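Local coordinates for prephenate dehydrogenase (Corynebacterium glutamicum ATCC 13032, PDB 3KTD), which probably catalyses the NAD(P)+-dependent oxidative decarboxylation of prephenate, a step toward tyrosine, at residues G20-R25 with D139-R144; M116-V121 with T158-T163. One frame throughout, in Å; residues are numbered along the deposited sequence.

Contact 1 (G20-R25 with D139-R144)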
ATOM      1  N   GLY A  20     -14.916  20.071  -2.698  1.00 34.31           N
ATOM      2  CA  GLY A  20     -15.547  21.386  -2.805  1.00 34.15           C
ATOM      3  C   GLY A  20     -15.534  22.176  -1.511  1.00 34.20           C
ATOM      4  O   GLY A  20     -15.213  23.363  -1.495  1.00 32.89           O
ATOM      5  N   GLY A  21     -15.885  21.505  -0.420  1.00 34.60           N
ATOM      6  CA  GLY A  21     -15.922  22.134   0.891  1.00 34.90           C
ATOM      7  C   GLY A  21     -14.549  22.600   1.321  1.00 34.55           C
ATOM      8  O   GLY A  21     -14.382  23.750   1.755  1.00 34.66           O
ATOM      9  N   SER A  22     -13.579  21.696   1.202  1.00 33.76           N
ATOM     10  CA  SER A  22     -12.175  21.995   1.490  1.00 34.03           C
ATOM     11  C   SER A  22     -11.648  23.169   0.668  1.00 33.41           C
ATOM     12  O   SER A  22     -10.804  23.928   1.134  1.00 33.10           O
ATOM     13  CB  SER A  22     -11.299  20.780   1.184  1.00 33.91           C
ATOM     14  OG  SER A  22     -11.527  19.756   2.119  1.00 35.24           O
ATOM     15  N   LEU A  23     -12.122  23.276  -0.568  1.00 33.23           N
ATOM     16  CA  LEU A  23     -11.742  24.364  -1.446  1.00 33.16           C
ATOM     17  C   LEU A  23     -12.359  25.664  -0.932  1.00 33.05           C
ATOM     18  O   LEU A  23     -11.684  26.675  -0.867  1.00 32.66           O
ATOM     19  CB  LEU A  23     -12.194  24.068  -2.879  1.00 33.17           C
ATOM     20  CG  LEU A  23     -11.858  25.098  -3.957  1.00 32.78           C
ATOM     21  CD1 LEU A  23     -10.360  25.165  -4.208  1.00 30.50           C
ATOM     22  CD2 LEU A  23     -12.604  24.766  -5.238  1.00 30.99           C
ATOM     23  N   LEU A  24     -13.630  25.623  -0.545  1.00 33.60           N
ATOM     24  CA  LEU A  24     -14.316  26.801  -0.030  1.00 34.36           C
ATOM     25  C   LEU A  24     -13.602  27.304   1.210  1.00 35.59           C
ATOM     26  O   LEU A  24     -13.375  28.513   1.361  1.00 35.60           O
ATOM     27  CB  LEU A  24     -15.773  26.480   0.317  1.00 34.46           C
ATOM     28  CG  LEU A  24     -16.623  27.584   0.967  1.00 34.18           C
ATOM     29  CD1 LEU A  24     -17.058  28.604  -0.042  1.00 33.03           C
ATOM     30  CD2 LEU A  24     -17.843  26.995   1.647  1.00 36.05           C
ATOM     31  N   ARG A  25     -13.244  26.374   2.092  1.00 36.45           N
ATOM     32  CA  ARG A  25     -12.586  26.731   3.346  1.00 37.08           C
ATOM     33  C   ARG A  25     -11.212  27.355   3.111  1.00 37.29           C
ATOM     34  O   ARG A  25     -10.887  28.375   3.731  1.00 37.76           O
ATOM     35  CB  ARG A  25     -12.437  25.514   4.263  1.00 37.20           C
ATOM     36  CG  ARG A  25     -13.715  25.004   4.918  1.00 37.81           C
ATOM     37  CD  ARG A  25     -13.387  23.754   5.748  1.00 39.42           C
ATOM     38  NE  ARG A  25     -14.516  23.221   6.511  1.00 38.80           N
ATOM     39  CZ  ARG A  25     -14.985  23.737   7.646  1.00 38.57           C
ATOM     40  NH1 ARG A  25     -14.450  24.836   8.166  1.00 39.05           N
ATOM     41  NH2 ARG A  25     -16.014  23.160   8.256  1.00 38.79           N
ATOM     42  N   ASP A 139      -9.136  21.859   6.339  1.00 42.00           N
ATOM     43  CA  ASP A 139      -8.205  22.922   5.957  1.00 41.43           C
ATOM     44  C   ASP A 139      -6.905  22.342   5.412  1.00 41.07           C
ATOM     45  O   ASP A 139      -6.469  21.268   5.823  1.00 41.77           O
ATOM     46  CB  ASP A 139      -7.905  23.824   7.157  1.00 41.29           C
ATOM     47  CG  ASP A 139      -9.105  24.653   7.585  1.00 39.19           C
ATOM     48  OD1 ASP A 139      -9.170  25.047   8.759  1.00 40.82           O
ATOM     49  OD2 ASP A 139      -9.983  24.914   6.753  1.00 34.69           O
ATOM     50  N   GLY A 140      -6.303  23.050   4.464  1.00 40.12           N
ATOM     51  CA  GLY A 140      -5.012  22.665   3.903  1.00 39.48           C
ATOM     52  C   GLY A 140      -4.924  21.301   3.250  1.00 38.64           C
ATOM     53  O   GLY A 140      -3.858  20.703   3.237  1.00 38.36           O
ATOM     54  N   LEU A 141      -6.029  20.819   2.689  1.00 38.23           N
ATOM     55  CA  LEU A 141      -6.044  19.527   2.007  1.00 38.42           C
ATOM     56  C   LEU A 141      -5.099  19.501   0.811  1.00 38.72           C
ATOM     57  O   LEU A 141      -4.447  18.484   0.541  1.00 40.07           O
ATOM     58  CB  LEU A 141      -7.461  19.188   1.527  1.00 38.14           C
ATOM     59  CG  LEU A 141      -7.624  17.924   0.677  1.00 38.23           C
ATOM     60  CD1 LEU A 141      -7.303  16.675   1.488  1.00 36.83           C
ATOM     61  CD2 LEU A 141      -9.027  17.848   0.099  1.00 37.48           C
ATOM     62  N   PHE A 142      -5.024  20.629   0.113  1.00 37.54           N
ATOM     63  CA  PHE A 142      -4.293  20.735  -1.138  1.00 36.84           C
ATOM     64  C   PHE A 142      -2.849  21.213  -1.005  1.00 36.42           C
ATOM     65  O   PHE A 142      -2.128  21.259  -2.004  1.00 35.67           O
ATOM     66  CB  PHE A 142      -5.052  21.685  -2.070  1.00 37.20           C
ATOM     67  CG  PHE A 142      -6.487  21.306  -2.269  1.00 35.20           C
ATOM     68  CD1 PHE A 142      -6.824  20.226  -3.079  1.00 36.16           C
ATOM     69  CD2 PHE A 142      -7.497  22.010  -1.637  1.00 32.36           C
ATOM     70  CE1 PHE A 142      -8.149  19.862  -3.256  1.00 36.79           C
ATOM     71  CE2 PHE A 142      -8.818  21.662  -1.813  1.00 31.92           C
ATOM     72  CZ  PHE A 142      -9.148  20.587  -2.622  1.00 35.82           C
ATOM     73  N   LYS A 143      -2.428  21.574   0.207  1.00 36.40           N
ATOM     74  CA  LYS A 143      -1.071  22.058   0.415  1.00 36.77           C
ATOM     75  C   LYS A 143      -0.092  20.979  -0.043  1.00 37.43           C
ATOM     76  O   LYS A 143      -0.155  19.827   0.409  1.00 37.24           O
ATOM     77  CB  LYS A 143      -0.824  22.449   1.881  1.00 36.46           C
ATOM     78  N   ARG A 144       0.776  21.354  -0.981  1.00 37.78           N
ATOM     79  CA  ARG A 144       1.798  20.460  -1.535  1.00 38.09           C
ATOM     80  C   ARG A 144       1.199  19.226  -2.240  1.00 37.69           C
ATOM     81  O   ARG A 144       1.908  18.237  -2.479  1.00 38.29           O
ATOM     82  CB  ARG A 144       2.832  20.048  -0.460  1.00 38.66           C
ATOM     83  CG  ARG A 144       3.619  21.224   0.176  1.00 39.87           C
TER
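Residues 20-25 belong to helix 18-29, which follows the first strand of the Rossmann-type nucleotide-binding domain; the loop 139-144, leading into strand 146-149, packs against its flank. Gly20 fits the last glycine of a GxGxxG pattern, consistent with a dinucleotide-binding turn, and its O accepts from Leu24 N at 2.9 Å. The first side chain to meet the loop is Ser22. Its OG lies beside its own backbone N (chi1 -70°) and is hydrogen-bonded to Leu18 O one turn back and to Met138 N, so the buried hydroxyl joins helix to loop; Leu141 CD2 packs on this same OG at 3.7 Å. Leu23 contributes mainly backbone: its N sits at the edge of the Phe142 ring, in plane, 3.9 Å from CE2, while its CB touches the same carbon and its side chain packs on Ile13 of strand 11-14. Leu141 CD2 lies over one face of that ring, offset toward the rim, so Leu141 and Phe142 pack on each other as both reach the helix. Arg25, extended from CG to NE, passes Asp139 at about a right angle. Its charged end is engaged elsewhere, by a salt bridge from NH1 to Glu50 OE2 and a hydrogen bond from NE to Ser137 OG. OD2 of Asp139 lies 3.5 Å from Arg25 CB and 4.7 Å from Arg25 NH1, too far for a salt bridge.

Contact 2 (M116-V121 with T158-T163)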
HETATM    1  N   MSE A 116     -19.475  23.418 -25.042  1.00 33.12           N
HETATM    2  CA  MSE A 116     -19.082  24.253 -23.908  1.00 32.35           C
HETATM    3  C   MSE A 116     -17.568  24.350 -23.780  1.00 32.04           C
HETATM    4  O   MSE A 116     -17.065  24.949 -22.832  1.00 31.13           O
HETATM    5  CB  MSE A 116     -19.690  23.696 -22.622  1.00 31.95           C
HETATM    6  CG  MSE A 116     -21.224  23.712 -22.603  1.00 32.08           C
HETATM    7 SE   MSE A 116     -22.035  22.714 -21.120  0.75 28.54          SE
HETATM    8  CE  MSE A 116     -21.615  23.902 -19.648  1.00 25.15           C
ATOM      9  N   GLN A 117     -16.842  23.799 -24.754  1.00 32.85           N
ATOM     10  CA  GLN A 117     -15.374  23.789 -24.703  1.00 33.67           C
ATOM     11  C   GLN A 117     -14.715  25.174 -24.706  1.00 34.56           C
ATOM     12  O   GLN A 117     -13.594  25.318 -24.244  1.00 35.65           O
ATOM     13  CB  GLN A 117     -14.753  22.883 -25.777  1.00 33.24           C
ATOM     14  CG  GLN A 117     -15.088  23.212 -27.218  1.00 34.39           C
ATOM     15  CD  GLN A 117     -16.346  22.529 -27.692  1.00 32.74           C
ATOM     16  OE1 GLN A 117     -17.277  22.340 -26.921  1.00 35.61           O
ATOM     17  NE2 GLN A 117     -16.383  22.162 -28.963  1.00 30.53           N
ATOM     18  N   HIS A 118     -15.406  26.192 -25.196  1.00 35.69           N
ATOM     19  CA  HIS A 118     -14.856  27.547 -25.177  1.00 36.38           C
ATOM     20  C   HIS A 118     -14.879  28.174 -23.770  1.00 36.03           C
ATOM     21  O   HIS A 118     -14.300  29.231 -23.570  1.00 36.08           O
ATOM     22  CB  HIS A 118     -15.569  28.443 -26.209  1.00 36.90           C
ATOM     23  CG  HIS A 118     -15.270  28.074 -27.635  1.00 39.95           C
ATOM     24  ND1 HIS A 118     -16.094  27.260 -28.385  1.00 42.88           N
ATOM     25  CD2 HIS A 118     -14.226  28.389 -28.440  1.00 42.91           C
ATOM     26  CE1 HIS A 118     -15.577  27.098 -29.591  1.00 41.84           C
ATOM     27  NE2 HIS A 118     -14.441  27.769 -29.648  1.00 41.90           N
ATOM     28  N   ARG A 119     -15.513  27.519 -22.797  1.00 36.23           N
ATOM     29  CA  ARG A 119     -15.584  28.047 -21.419  1.00 36.51           C
ATOM     30  C   ARG A 119     -15.069  27.092 -20.324  1.00 35.91           C
ATOM     31  O   ARG A 119     -15.186  27.392 -19.140  1.00 36.31           O
ATOM     32  CB  ARG A 119     -17.033  28.415 -21.103  1.00 37.30           C
ATOM     33  CG  ARG A 119     -17.587  29.555 -21.934  1.00 38.85           C
ATOM     34  CD  ARG A 119     -16.996  30.885 -21.501  1.00 43.01           C
ATOM     35  NE  ARG A 119     -17.384  31.974 -22.400  1.00 45.96           N
ATOM     36  CZ  ARG A 119     -16.657  32.419 -23.425  1.00 45.05           C
ATOM     37  NH1 ARG A 119     -15.461  31.907 -23.707  1.00 43.54           N
ATOM     38  NH2 ARG A 119     -17.128  33.404 -24.172  1.00 46.64           N
ATOM     39  N   TYR A 120     -14.467  25.974 -20.723  1.00 35.02           N
ATOM     40  CA  TYR A 120     -14.095  24.900 -19.804  1.00 34.18           C
ATOM     41  C   TYR A 120     -12.599  24.716 -19.621  1.00 33.83           C
ATOM     42  O   TYR A 120     -11.834  24.750 -20.582  1.00 33.69           O
ATOM     43  CB  TYR A 120     -14.671  23.582 -20.332  1.00 34.24           C
ATOM     44  CG  TYR A 120     -14.210  22.325 -19.615  1.00 33.78           C
ATOM     45  CD1 TYR A 120     -14.520  22.102 -18.277  1.00 35.52           C
ATOM     46  CD2 TYR A 120     -13.512  21.337 -20.293  1.00 35.89           C
ATOM     47  CE1 TYR A 120     -14.121  20.942 -17.632  1.00 36.71           C
ATOM     48  CE2 TYR A 120     -13.111  20.172 -19.661  1.00 36.71           C
ATOM     49  CZ  TYR A 120     -13.418  19.982 -18.335  1.00 38.09           C
ATOM     50  OH  TYR A 120     -13.007  18.835 -17.714  1.00 40.62           O
ATOM     51  N   VAL A 121     -12.188  24.521 -18.375  1.00 33.85           N
ATOM     52  CA  VAL A 121     -10.828  24.105 -18.090  1.00 33.80           C
ATOM     53  C   VAL A 121     -10.869  22.914 -17.140  1.00 33.67           C
ATOM     54  O   VAL A 121     -11.259  23.036 -15.983  1.00 33.49           O
ATOM     55  CB  VAL A 121      -9.986  25.219 -17.503  1.00 34.29           C
ATOM     56  CG1 VAL A 121      -8.543  24.707 -17.295  1.00 30.81           C
ATOM     57  CG2 VAL A 121     -10.029  26.450 -18.427  1.00 32.59           C
ATOM     58  N   THR A 158     -10.090  22.748 -31.267  1.00 41.41           N
ATOM     59  CA  THR A 158     -10.905  23.810 -30.691  1.00 41.62           C
ATOM     60  C   THR A 158     -10.306  25.152 -31.075  1.00 42.57           C
ATOM     61  O   THR A 158      -9.093  25.334 -30.991  1.00 42.34           O
ATOM     62  CB  THR A 158     -10.960  23.733 -29.169  1.00 41.46           C
ATOM     63  OG1 THR A 158     -11.246  22.393 -28.775  1.00 41.07           O
ATOM     64  CG2 THR A 158     -12.043  24.675 -28.633  1.00 38.61           C
ATOM     65  N   ASP A 159     -11.170  26.088 -31.462  1.00 43.75           N
ATOM     66  CA  ASP A 159     -10.757  27.401 -31.953  1.00 44.61           C
ATOM     67  C   ASP A 159     -11.001  28.449 -30.866  1.00 44.58           C
ATOM     68  O   ASP A 159     -11.994  29.176 -30.902  1.00 45.32           O
ATOM     69  CB  ASP A 159     -11.558  27.720 -33.230  1.00 45.11           C
ATOM     70  CG  ASP A 159     -10.888  28.759 -34.121  1.00 46.89           C
ATOM     71  OD1 ASP A 159      -9.750  29.191 -33.824  1.00 47.20           O
ATOM     72  OD2 ASP A 159     -11.514  29.132 -35.143  1.00 48.34           O
ATOM     73  N   ILE A 160     -10.090  28.531 -29.902  1.00 43.95           N
ATOM     74  CA  ILE A 160     -10.289  29.414 -28.745  1.00 43.65           C
ATOM     75  C   ILE A 160      -9.603  30.764 -28.893  1.00 43.37           C
ATOM     76  O   ILE A 160      -8.714  30.926 -29.719  1.00 43.21           O
ATOM     77  CB  ILE A 160      -9.867  28.727 -27.395  1.00 43.76           C
ATOM     78  CG1 ILE A 160      -8.365  28.420 -27.334  1.00 43.09           C
ATOM     79  CG2 ILE A 160     -10.661  27.456 -27.181  1.00 42.65           C
ATOM     80  CD1 ILE A 160      -7.493  29.636 -27.081  1.00 44.82           C
ATOM     81  N   ASN A 161     -10.037  31.724 -28.079  1.00 43.51           N
ATOM     82  CA  ASN A 161      -9.468  33.069 -28.067  1.00 43.49           C
ATOM     83  C   ASN A 161      -9.043  33.470 -26.640  1.00 43.18           C
ATOM     84  O   ASN A 161      -9.009  32.624 -25.744  1.00 43.22           O
ATOM     85  CB  ASN A 161     -10.466  34.068 -28.671  1.00 43.67           C
ATOM     86  CG  ASN A 161     -11.707  34.248 -27.821  1.00 44.67           C
ATOM     87  OD1 ASN A 161     -11.841  33.646 -26.752  1.00 46.37           O
ATOM     88  ND2 ASN A 161     -12.628  35.078 -28.295  1.00 43.38           N
ATOM     89  N   SER A 162      -8.746  34.752 -26.431  1.00 42.57           N
ATOM     90  CA  SER A 162      -8.196  35.230 -25.154  1.00 42.13           C
ATOM     91  C   SER A 162      -9.079  34.981 -23.921  1.00 41.67           C
ATOM     92  O   SER A 162      -8.559  34.807 -22.813  1.00 42.56           O
ATOM     93  CB  SER A 162      -7.862  36.726 -25.240  1.00 41.94           C
ATOM     94  OG  SER A 162      -9.037  37.514 -25.155  1.00 42.57           O
ATOM     95  N   THR A 163     -10.396  34.975 -24.094  1.00 40.46           N
ATOM     96  CA  THR A 163     -11.295  34.756 -22.966  1.00 40.12           C
ATOM     97  C   THR A 163     -11.032  33.376 -22.337  1.00 39.41           C
ATOM     98  O   THR A 163     -11.072  33.239 -21.115  1.00 38.91           O
ATOM     99  CB  THR A 163     -12.778  34.899 -23.365  1.00 40.32           C
ATOM    100  OG1 THR A 163     -13.085  33.956 -24.396  1.00 42.54           O
ATOM    101  CG2 THR A 163     -13.076  36.316 -23.871  1.00 39.32           C
TER
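Thr163 OG1 donates to Asn161 OD1 at 2.7 Å, in the carbonyl plane and on a lone pair. Asn161 is the N-cap of helix 162-177, and the same OD1 also takes a weak bond from Thr163 N. On the other segment, Arg119 NH1 donates to His118 O at 2.9 Å, approaching from above the carbonyl plane, because the arginine chain folds back at chi2 (-73°). Two weak bonds cross between the segments. Arg119 NH1 reaches Thr163 OG1 at 3.2 Å, bent to 127° at the hydrogen; His118 NE2 reaches Asp159 O at 3.1 Å, also bent, with the oxygen in the imidazole plane at its edge. Over one face of that ring lies Thr158 CG2, displaced toward the rim, and the same methyl packs on Gln117 CG at 3.7 Å. The Ile160 side chain crosses His118 obliquely, its CG2 methyl 3.9 Å from His118 CD2. Outside the pair, Thr158 OG1 hydrogen-bonds to Asp156 OD1, and Arg119 NH2 to Asn94 OD1. Together these join the turn before strand 120-125 to the loop leading into helix 162-177, at the domain surface. With both crossing bonds weak and bent, the contact probably owes much to methyl packing, while the guanidinium's positive charge so close to the helix N-terminus would be electrostatically unfavourable, an effect its oxygen partners should soften.

Overall arrangement
Both contacts lie in the nucleotide-binding domain, their centres 27 Å apart and nearest atoms about 11 Å apart, so they do not touch. Their segments alternate along the chain: 20-25, 116-121, 139-144, 158-163. Strands 120-125 and 146-149, neighbours running antiparallel in the eight-stranded sheet, tie them together. The chain enters the first of these strands from contact 2, passes through the loop of contact 1, and returns along the second toward contact 2. Contact 1, partly buried beside the putative dinucleotide-binding turn, sets that loop against helix 18-29; contact 2, at the surface, sets the turn before strand 120-125 against the loop entering helix 162-177.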